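Local coordinates for protein mannan endo-1,4-beta-mannosidase (Cryptopygus antarcticus, PDB 4OOU) that hydrolyses internal beta-1,4-mannosidic linkages at random in mannans, galactomannans and glucomannans, releasing short manno-oligosaccharides, at residues Leu173-Glu177 / Ala236-Val240; Asn223-Ser227 / Gly267-Ile273. All coordinates share one frame; numbering follows the deposited sequence.

How the interactions relate
Both contacts belong to the single TIM barrel of this glycosyl hydrolase 5 enzyme, with centres about 14 Å apart. Interaction 1 pairs two neighbouring parallel strands, about 7 Å from the centre of the chain; interaction 2 lies farther out, about 17 Å from it, where helix 215-232 meets the loop between helix 260-267 and strand 277-281. The segments alternate along the chain: strand 173-177, the helix, strand 238-241, then the loop. Helix 215-232 thus lies on the path that joins the two strands of interaction 1. The layers meet at Val238, whose CG2 packs 4.0 Å from Ser226 OG, so the helix that holds the loop in interaction 2 also packs against the strand paired in interaction 1.

Interaction 1 (Leu173-Glu177 / Ala236-Val240)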
# COMPACT_ATOMS: atom_id res chain seq x y z
N LEU A 173 1.86 -10.03 -8.50
CA LEU A 173 1.69 -9.54 -7.13
C LEU A 173 2.96 -8.87 -6.70
O LEU A 173 3.91 -9.51 -6.25
CB LEU A 173 1.34 -10.66 -6.17
CG LEU A 173 1.02 -10.34 -4.69
CD1 LEU A 173 0.09 -9.16 -4.55
CD2 LEU A 173 0.37 -11.54 -4.05
N ALA A 174 2.99 -7.55 -6.85
CA ALA A 174 4.16 -6.78 -6.51
C ALA A 174 4.42 -6.74 -5.01
O ALA A 174 5.52 -6.96 -4.57
CB ALA A 174 4.03 -5.38 -7.08
N ALA A 175 3.39 -6.45 -4.22
CA ALA A 175 3.56 -6.24 -2.76
C ALA A 175 2.27 -6.36 -1.96
O ALA A 175 1.15 -6.17 -2.48
CB ALA A 175 4.16 -4.88 -2.52
N TRP A 176 2.43 -6.66 -0.68
CA TRP A 176 1.30 -6.65 0.26
C TRP A 176 1.42 -5.41 1.12
O TRP A 176 2.51 -5.07 1.57
CB TRP A 176 1.34 -7.87 1.17
CG TRP A 176 1.46 -9.16 0.43
CD1 TRP A 176 2.57 -9.66 -0.21
CD2 TRP A 176 0.43 -10.11 0.23
NE1 TRP A 176 2.28 -10.86 -0.80
CE2 TRP A 176 0.97 -11.16 -0.55
CE3 TRP A 176 -0.92 -10.17 0.61
CZ2 TRP A 176 0.23 -12.29 -0.90
CZ3 TRP A 176 -1.65 -11.27 0.25
CH2 TRP A 176 -1.07 -12.33 -0.50
N GLU A 177 0.30 -4.75 1.37
CA GLU A 177 0.28 -3.63 2.31
C GLU A 177 -0.58 -3.98 3.51
O GLU A 177 -1.79 -4.25 3.41
CB GLU A 177 -0.22 -2.38 1.64
CG GLU A 177 -0.26 -1.20 2.56
CD GLU A 177 -0.56 0.11 1.85
OE1 GLU A 177 -0.39 0.18 0.60
OE2 GLU A 177 -0.98 1.05 2.58
N ALA A 236 8.52 -11.93 -0.70
CA ALA A 236 7.40 -11.00 -0.70
C ALA A 236 7.76 -9.59 -0.15
O ALA A 236 8.57 -9.41 0.79
CB ALA A 236 6.20 -11.58 0.04
N LEU A 237 7.13 -8.60 -0.77
CA LEU A 237 7.40 -7.22 -0.48
C LEU A 237 6.27 -6.69 0.39
O LEU A 237 5.09 -6.87 0.09
CB LEU A 237 7.50 -6.43 -1.79
CG LEU A 237 8.71 -6.67 -2.69
CD1 LEU A 237 8.68 -5.60 -3.77
CD2 LEU A 237 10.05 -6.63 -1.94
N VAL A 238 6.62 -6.04 1.48
CA VAL A 238 5.59 -5.54 2.36
C VAL A 238 5.77 -4.06 2.53
O VAL A 238 6.92 -3.59 2.57
CB VAL A 238 5.60 -6.22 3.70
CG1 VAL A 238 4.43 -5.73 4.53
CG2 VAL A 238 5.48 -7.74 3.51
N THR A 239 4.63 -3.35 2.61
CA THR A 239 4.63 -1.93 2.88
C THR A 239 3.51 -1.57 3.84
O THR A 239 2.72 -2.40 4.28
CB THR A 239 4.47 -1.12 1.56
OG1 THR A 239 4.80 0.27 1.74
CG2 THR A 239 3.08 -1.20 1.05
N VAL A 240 3.51 -0.29 4.17
CA VAL A 240 2.52 0.37 4.94
C VAL A 240 2.46 1.78 4.31
O VAL A 240 3.51 2.37 4.03
CB VAL A 240 2.94 0.46 6.41
CG1 VAL A 240 2.03 1.39 7.19
CG2 VAL A 240 2.95 -0.93 7.03
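Two adjacent parallel strands of the TIM-barrel wall pair here, strand 173-177 with the strand of segment 236-240, in a contact buried deep in the enzyme. The short strand axes approach to 4.7 Å and cross at -48°, consistent with the twist of neighbouring barrel strands. Trp176 is bridged with Val238 and Glu177 with Thr239. Trp176 is gripped at both its backbone polar atoms: its N donates to Leu237 O at 2.8 Å, nearly in line with that carbonyl, and its O accepts from Thr239 N at 2.9 Å.

Side chains then alternate between the two faces. On the outer one, the indole of Trp176 has Leu237 O at its edge, near the ring plane, while Leu173 CG lies over one face, 3.9 Å above the plane and offset toward the rim; Ile229 of helix 215-232 and Leu167 of helix 149-167 also pack on this broad, largely apolar ring system.

Ala175 turns away from the Trp176 side towards Phe276, its methyl small enough for CB to lie 3.8 Å from Leu237 CB. On the face of Glu177 and Thr239 the chemistry turns polar. The acid's CG is anti to its backbone N (chi1 180°) and the chain stays extended, carrying the carboxylate past the methyl of Thr239, whose CG2 sits 3.6 Å from Glu177 CB. Thr239 thereby offers its methyl to the acid's aliphatic stem and its OG1 to Phe276 O. Arg81 forms a salt bridge with Glu177 OE2 and Gln278 donates to OE1, so the buried carboxylate, near substrate-binding Asn180, is probably stabilised as an anion and restrained in rotation.

Interaction 2 (Asn223-Ser227 / Gly267-Ile273); sequences NWISS and GGKSNGI
Asn223, on helix 215-232 of the TIM-barrel shell, uses its side-chain amide to hold the loop around the type I beta turn Lys269-Gly272. With CG anti to the backbone N (chi1 -179°), the amide reaches three backbone groups: OD1 accepts from Lys269 N on a lone pair, while ND2 donates to Lys269 O and to Gly272 O, each at 2.8 Å and close to the amide plane. Replacing it with a leucine would probably leave Lys269 N and Gly272 O without these mates and let the turn drift from the helix. Glycine suits position 272 because a CB there would collide with Asn223 O; its CA instead lies 3.5 Å from that oxygen. Gly267 likewise passes where a side chain would strike Asn223 and Trp224, and Gly268 adopts positive phi as the chain leaves helix 260-267.

The solvent side is looser. In exposed Lys269, the bend at chi2 (-140°) helps bring CE over the Trp224 face, 4.2 Å from the five-membered ring centroid; chi4 directs NZ, which makes at most a weak cation-pi contact. Trp224 NE1 bonds only weakly to Gly267 O. Back on the tight side, buried Ser227 OG donates to Asn271 OD1, within the turn, at 2.7 Å in that carbonyl's plane.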
# COMPACT_ATOMS: atom_id res chain seq x y z
N ASN A 223 4.04 -5.62 12.63
CA ASN A 223 5.20 -6.50 12.78
C ASN A 223 4.82 -7.98 12.67
O ASN A 223 5.34 -8.71 11.81
CB ASN A 223 5.91 -6.23 14.12
CG ASN A 223 7.15 -7.09 14.34
OD1 ASN A 223 7.27 -7.73 15.40
ND2 ASN A 223 8.08 -7.11 13.36
N TRP A 224 3.86 -8.41 13.49
CA TRP A 224 3.42 -9.79 13.46
C TRP A 224 2.93 -10.17 12.08
O TRP A 224 3.21 -11.27 11.60
CB TRP A 224 2.31 -10.07 14.46
CG TRP A 224 2.76 -10.17 15.86
CD1 TRP A 224 3.70 -9.41 16.45
CD2 TRP A 224 2.26 -11.05 16.87
NE1 TRP A 224 3.83 -9.75 17.77
CE2 TRP A 224 2.96 -10.76 18.06
CE3 TRP A 224 1.28 -12.07 16.89
CZ2 TRP A 224 2.72 -11.44 19.27
CZ3 TRP A 224 1.05 -12.76 18.10
CH2 TRP A 224 1.77 -12.43 19.27
N ILE A 225 2.18 -9.27 11.44
CA ILE A 225 1.59 -9.60 10.16
C ILE A 225 2.62 -9.76 9.04
O ILE A 225 2.58 -10.74 8.29
CB ILE A 225 0.49 -8.62 9.77
CG1 ILE A 225 -0.70 -8.77 10.73
CG2 ILE A 225 -0.01 -8.89 8.36
CD1 ILE A 225 -1.70 -7.64 10.63
N SER A 226 3.56 -8.81 8.95
CA SER A 226 4.69 -8.90 8.01
C SER A 226 5.49 -10.17 8.27
O SER A 226 5.91 -10.87 7.33
CB SER A 226 5.61 -7.71 8.19
OG SER A 226 6.72 -7.77 7.32
N SER A 227 5.70 -10.47 9.54
CA SER A 227 6.54 -11.59 9.84
C SER A 227 5.98 -12.81 9.15
O SER A 227 6.73 -13.61 8.62
CB SER A 227 6.69 -11.84 11.34
OG SER A 227 7.46 -13.04 11.51
N GLY A 267 7.02 -6.02 18.36
CA GLY A 267 6.36 -7.31 18.35
C GLY A 267 7.33 -8.46 18.36
O GLY A 267 6.92 -9.61 18.45
N GLY A 268 8.61 -8.14 18.21
CA GLY A 268 9.66 -9.06 18.54
C GLY A 268 9.86 -10.06 17.45
O GLY A 268 10.53 -11.05 17.66
N LYS A 269 9.26 -9.80 16.29
CA LYS A 269 9.43 -10.69 15.16
C LYS A 269 10.39 -9.99 14.22
O LYS A 269 10.17 -8.85 13.77
CB LYS A 269 8.09 -11.11 14.54
CG LYS A 269 7.24 -11.89 15.55
CD LYS A 269 6.49 -13.08 14.97
CE LYS A 269 5.39 -13.58 15.91
NZ LYS A 269 5.82 -14.78 16.69
N SER A 270 11.49 -10.70 13.98
CA SER A 270 12.70 -10.07 13.53
C SER A 270 12.65 -9.80 12.04
O SER A 270 13.28 -8.87 11.55
CB SER A 270 13.92 -10.92 13.94
OG SER A 270 14.14 -11.94 13.00
N ASN A 271 11.91 -10.64 11.31
CA ASN A 271 11.68 -10.46 9.88
C ASN A 271 10.30 -9.85 9.58
O ASN A 271 9.72 -10.09 8.54
CB ASN A 271 11.81 -11.81 9.16
CG ASN A 271 10.63 -12.71 9.42
OD1 ASN A 271 9.90 -12.54 10.40
ND2 ASN A 271 10.41 -13.63 8.51
N GLY A 272 9.78 -9.04 10.51
CA GLY A 272 8.47 -8.45 10.36
C GLY A 272 8.69 -7.02 9.97
O GLY A 272 8.36 -6.10 10.76
N ILE A 273 9.28 -6.84 8.79
CA ILE A 273 9.68 -5.52 8.32
C ILE A 273 8.89 -5.06 7.11
O ILE A 273 8.16 -5.84 6.51
CB ILE A 273 11.19 -5.40 8.05
CG1 ILE A 273 11.68 -6.37 6.96
CG2 ILE A 273 11.95 -5.58 9.34
CD1 ILE A 273 13.08 -6.07 6.41